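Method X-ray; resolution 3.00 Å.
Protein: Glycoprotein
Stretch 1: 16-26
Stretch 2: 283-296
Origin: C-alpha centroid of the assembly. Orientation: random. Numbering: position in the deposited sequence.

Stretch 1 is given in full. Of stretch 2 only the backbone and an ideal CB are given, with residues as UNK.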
# COMPACT_ATOMS: atom_id res chain seq x y z
N PRO A 16 20.07 38.23 16.00
CA PRO A 16 20.94 37.72 14.94
C PRO A 16 21.74 36.49 15.39
O PRO A 16 22.29 36.47 16.49
CB PRO A 16 21.89 38.89 14.67
CG PRO A 16 21.15 40.09 15.15
CD PRO A 16 20.38 39.62 16.35
N VAL A 17 21.80 35.48 14.52
CA VAL A 17 22.60 34.29 14.78
C VAL A 17 24.08 34.64 14.70
O VAL A 17 24.53 35.21 13.71
CB VAL A 17 22.29 33.17 13.77
CG1 VAL A 17 23.24 32.00 13.97
CG2 VAL A 17 20.85 32.72 13.90
N THR A 18 24.83 34.30 15.74
CA THR A 18 26.26 34.61 15.78
C THR A 18 27.13 33.38 16.01
O THR A 18 28.05 33.12 15.24
CB THR A 18 26.58 35.68 16.86
OG1 THR A 18 26.12 35.23 18.14
CG2 THR A 18 25.91 37.00 16.52
N LYS A 19 26.84 32.64 17.08
CA LYS A 19 27.67 31.50 17.48
C LYS A 19 27.55 30.32 16.51
O LYS A 19 28.38 29.41 16.53
CB LYS A 19 27.36 31.08 18.92
CG LYS A 19 28.41 30.19 19.58
CD LYS A 19 28.14 30.03 21.07
CE LYS A 19 29.08 29.01 21.72
NZ LYS A 19 28.77 27.61 21.32
N ASN A 20 26.50 30.33 15.69
CA ASN A 20 26.33 29.33 14.63
C ASN A 20 26.18 27.89 15.11
O ASN A 20 26.40 26.96 14.33
CB ASN A 20 27.48 29.42 13.62
CG ASN A 20 27.06 30.08 12.32
OD1 ASN A 20 27.23 29.51 11.24
ND2 ASN A 20 26.52 31.29 12.42
N THR A 21 25.81 27.70 16.37
CA THR A 21 25.64 26.35 16.91
C THR A 21 24.42 25.66 16.32
O THR A 21 23.36 26.27 16.14
CB THR A 21 25.54 26.34 18.45
OG1 THR A 21 24.53 27.27 18.88
CG2 THR A 21 26.88 26.71 19.09
N ARG A 22 24.58 24.38 16.01
CA ARG A 22 23.56 23.62 15.30
C ARG A 22 22.75 22.76 16.25
O ARG A 22 23.31 22.00 17.05
CB ARG A 22 24.23 22.74 14.23
CG ARG A 22 25.05 23.54 13.23
CD ARG A 22 26.35 22.85 12.89
NE ARG A 22 26.31 22.20 11.58
CZ ARG A 22 27.01 22.60 10.53
NH1 ARG A 22 27.81 23.66 10.63
NH2 ARG A 22 26.93 21.95 9.38
N TYR A 23 21.43 22.90 16.18
CA TYR A 23 20.54 22.05 16.95
C TYR A 23 19.78 21.13 16.00
O TYR A 23 18.59 21.34 15.74
CB TYR A 23 19.56 22.89 17.78
CG TYR A 23 20.23 23.69 18.87
CD1 TYR A 23 20.41 23.16 20.14
CD2 TYR A 23 20.67 24.99 18.64
CE1 TYR A 23 21.01 23.89 21.15
CE2 TYR A 23 21.28 25.73 19.64
CZ TYR A 23 21.45 25.18 20.89
OH TYR A 23 22.05 25.90 21.90
N CYS A 24 20.46 20.12 15.48
CA CYS A 24 19.88 19.22 14.49
C CYS A 24 19.60 17.83 15.04
O CYS A 24 20.48 17.18 15.61
CB CYS A 24 20.81 19.11 13.28
SG CYS A 24 20.87 20.58 12.28
N PRO A 25 18.36 17.37 14.87
CA PRO A 25 17.28 18.16 14.29
C PRO A 25 16.61 18.96 15.40
O PRO A 25 16.81 18.62 16.57
CB PRO A 25 16.32 17.09 13.78
CG PRO A 25 16.49 15.97 14.75
CD PRO A 25 17.94 15.99 15.18
N MET A 26 15.86 19.99 15.06
CA MET A 26 15.26 20.83 16.09
C MET A 26 14.19 20.07 16.86
O MET A 26 13.33 19.41 16.27
CB MET A 26 14.70 22.13 15.50
CG MET A 26 14.21 23.12 16.55
SD MET A 26 15.51 23.67 17.66
CE MET A 26 16.57 24.56 16.52
N UNK A 283 16.14 14.38 7.73
CA UNK A 283 15.91 15.59 8.49
C UNK A 283 17.23 16.07 9.07
O UNK A 283 17.59 17.24 8.93
CB UNK A 283 14.88 15.36 9.59
N UNK A 284 17.94 15.14 9.71
CA UNK A 284 19.25 15.47 10.28
C UNK A 284 20.23 16.01 9.25
O UNK A 284 20.81 17.09 9.42
CB UNK A 284 19.85 14.23 10.95
N UNK A 285 20.42 15.26 8.17
CA UNK A 285 21.42 15.64 7.18
C UNK A 285 21.03 16.89 6.40
O UNK A 285 21.91 17.62 5.94
CB UNK A 285 21.65 14.48 6.21
N UNK A 286 19.74 17.16 6.24
CA UNK A 286 19.32 18.36 5.51
C UNK A 286 19.50 19.58 6.40
O UNK A 286 19.86 20.66 5.93
CB UNK A 286 17.87 18.24 5.05
N UNK A 287 19.24 19.40 7.69
CA UNK A 287 19.53 20.43 8.67
C UNK A 287 21.03 20.77 8.63
O UNK A 287 21.43 21.93 8.45
CB UNK A 287 19.11 19.98 10.07
N UNK A 288 21.86 19.74 8.78
CA UNK A 288 23.31 19.92 8.73
C UNK A 288 23.75 20.57 7.42
O UNK A 288 24.68 21.37 7.40
CB UNK A 288 24.02 18.57 8.91
N UNK A 289 23.09 20.22 6.32
CA UNK A 289 23.44 20.75 5.01
C UNK A 289 23.12 22.24 4.93
O UNK A 289 23.91 23.03 4.39
CB UNK A 289 22.70 19.99 3.91
N UNK A 290 21.97 22.63 5.47
CA UNK A 290 21.63 24.04 5.58
C UNK A 290 22.67 24.81 6.39
O UNK A 290 23.13 25.88 5.98
CB UNK A 290 20.25 24.20 6.22
N UNK A 291 23.06 24.26 7.54
CA UNK A 291 24.08 24.92 8.36
C UNK A 291 25.44 24.95 7.66
O UNK A 291 26.27 25.81 7.94
CB UNK A 291 24.21 24.21 9.71
N UNK A 292 25.66 24.01 6.75
CA UNK A 292 26.85 24.03 5.92
C UNK A 292 26.77 25.18 4.93
O UNK A 292 27.78 25.81 4.63
CB UNK A 292 27.02 22.70 5.19
N UNK A 293 25.57 25.45 4.42
CA UNK A 293 25.37 26.59 3.54
C UNK A 293 25.64 27.88 4.31
O UNK A 293 26.29 28.79 3.79
CB UNK A 293 23.95 26.59 2.96
N UNK A 294 25.15 27.93 5.54
CA UNK A 294 25.41 29.08 6.41
C UNK A 294 26.91 29.28 6.64
O UNK A 294 27.43 30.39 6.53
CB UNK A 294 24.70 28.90 7.75
N UNK A 295 27.60 28.18 6.94
CA UNK A 295 29.04 28.21 7.19
C UNK A 295 29.81 28.73 5.99
O UNK A 295 30.70 29.56 6.12
CB UNK A 295 29.54 26.81 7.56
N UNK A 296 29.44 28.25 4.81
CA UNK A 296 30.09 28.66 3.57
C UNK A 296 29.63 30.05 3.12
O UNK A 296 29.96 30.48 2.01
CB UNK A 296 29.81 27.64 2.47

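Stretch 2 runs as helix from 283 to 295, so a face rather than a strand edge meets the irregular chain of stretch 1, and the helical repeat decides who takes part.

Position 283 points its CA-to-CB bond sideways, 4.8 Å from ideal CB to Pro25 CB; many residues would fit, polar ones included. It is Asp283, bonded elsewhere in the structure.

At 284 the bond is again sideways, with Pro25 CD 5.0 Å from the ideal CB. A long or flat side chain could reach back to the Cys24-Pro25 segment. Tyr284, chi1 t, does so edge-on: CE2 lies 3.4 Å from Cys24 O, and CD2 lies 3.9 Å from Cys24 CB.

Positions 285 and 286 point away and meet nothing of stretch 1, leaving the choice free: Ser285 and Leu286.

At 287 the ideal CB sits 2.9 Å from Cys24 SG, too close for an ordinary unbonded contact. Glycine would avoid it, but a cysteine turns the closeness into a bond. Cys287 is that residue: its SG joins Cys24 SG at 2.0 Å, with chi3 -75°.

Position 288 points sideways, its ideal CB 4.5 Å from Arg22 NH2. An acceptor on a flexible arm suits, so Gln or Glu. Gln288 folds (chi1 m, chi2 m) to accept from Arg22 NE at its OE1, 3.0 Å.

Position 289 points away and 290 sideways; neither ideal CB has stretch 1 within 5.5 Å, so many residues would do. They hold Asn289 and Thr290.

Position 291 points toward stretch 1, its ideal CB a tight 3.3 Å from Arg22 CZ. Beyond lie the Arg22 aliphatic chain, Cys24 SG and Val17, which ask for a broad apolar or aromatic surface. Trp291 supplies it: Arg22 CG stands 3.5 Å from the centroid of its five-membered ring, over the face, while at the edge CH2 meets Val17 CG1 at 3.8 Å and CD1 meets Cys24 SG at 3.9 Å.

At 292 the bond points away, yet Arg22 NH2 is 4.3 Å from the ideal CB, so a short acid can turn back. Asp292 does, its OD1 taking a hydrogen bond and salt bridge from Arg22 NH2 at 2.5 Å.

Position 293 is out of reach, so stretch 1 sets no demand: Lys293.

Position 294 points toward stretch 1, near Asn20, where a small or medium apolar side chain would do; it is Val294, lying against the Asn20 side chain.

At 295, sideways, the ideal CB is 4.7 Å from Arg22 NH1, inviting an acid or a neutral acceptor. Glu295 OE1 forms a salt bridge with Arg22 NH1 at 3.3 Å.

Position 296 leaves helical angles, out of reach, and most residues would serve; Arg296 NE hydrogen-bonds back to Asp292 O at 3.2 Å.

Stretch 2 283-296: DYSLCQNTWDKVER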
# COMPACT_ATOMS: atom_id res chain seq x y z
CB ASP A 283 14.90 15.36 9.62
CG ASP A 283 13.48 15.16 9.11
OD1 ASP A 283 13.23 15.41 7.91
OD2 ASP A 283 12.60 14.76 9.92
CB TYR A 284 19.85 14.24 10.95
CG TYR A 284 21.17 14.52 11.61
CD1 TYR A 284 22.35 13.98 11.12
CD2 TYR A 284 21.24 15.32 12.73
CE1 TYR A 284 23.56 14.24 11.72
CE2 TYR A 284 22.44 15.59 13.34
CZ TYR A 284 23.60 15.04 12.83
OH TYR A 284 24.80 15.31 13.45
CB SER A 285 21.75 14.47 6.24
OG SER A 285 20.59 13.99 5.60
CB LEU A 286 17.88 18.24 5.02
CG LEU A 286 17.68 17.32 3.81
CD1 LEU A 286 16.20 17.11 3.55
CD2 LEU A 286 18.36 17.88 2.59
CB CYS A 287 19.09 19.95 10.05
SG CYS A 287 19.15 21.15 11.35
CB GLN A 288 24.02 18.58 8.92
CG GLN A 288 23.78 17.92 10.27
CD GLN A 288 24.53 18.59 11.40
OE1 GLN A 288 25.48 19.35 11.18
NE2 GLN A 288 24.12 18.31 12.62
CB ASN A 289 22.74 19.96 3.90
CG ASN A 289 23.24 20.33 2.51
OD1 ASN A 289 22.58 21.06 1.77
ND2 ASN A 289 24.41 19.82 2.15
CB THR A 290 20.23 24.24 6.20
OG1 THR A 290 19.24 23.87 5.24
CG2 THR A 290 20.01 25.71 6.61
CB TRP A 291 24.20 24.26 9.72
CG TRP A 291 23.28 24.81 10.75
CD1 TRP A 291 22.28 24.14 11.39
CD2 TRP A 291 23.27 26.13 11.28
NE1 TRP A 291 21.65 24.96 12.28
CE2 TRP A 291 22.23 26.20 12.23
CE3 TRP A 291 24.03 27.28 11.04
CZ2 TRP A 291 21.94 27.36 12.94
CZ3 TRP A 291 23.74 28.43 11.74
CH2 TRP A 291 22.70 28.46 12.68
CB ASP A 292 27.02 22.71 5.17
CG ASP A 292 27.60 21.63 6.05
OD1 ASP A 292 28.12 21.96 7.14
OD2 ASP A 292 27.54 20.44 5.65
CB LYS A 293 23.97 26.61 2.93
CG LYS A 293 23.73 25.54 1.88
CD LYS A 293 22.38 25.68 1.21
CE LYS A 293 22.09 24.50 0.29
NZ LYS A 293 20.72 24.54 -0.30
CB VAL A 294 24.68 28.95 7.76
CG1 VAL A 294 25.19 29.98 8.75
CG2 VAL A 294 23.19 29.09 7.56
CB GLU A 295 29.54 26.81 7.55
CG GLU A 295 30.60 26.80 8.63
CD GLU A 295 30.08 27.35 9.94
OE1 GLU A 295 29.45 26.58 10.70
OE2 GLU A 295 30.29 28.55 10.21
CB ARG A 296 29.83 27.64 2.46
CG ARG A 296 30.49 26.29 2.68
CD ARG A 296 30.12 25.31 1.59
NE ARG A 296 28.72 24.91 1.67
CZ ARG A 296 28.13 24.05 0.83
NH1 ARG A 296 28.83 23.50 -0.16
NH2 ARG A 296 26.85 23.74 0.98
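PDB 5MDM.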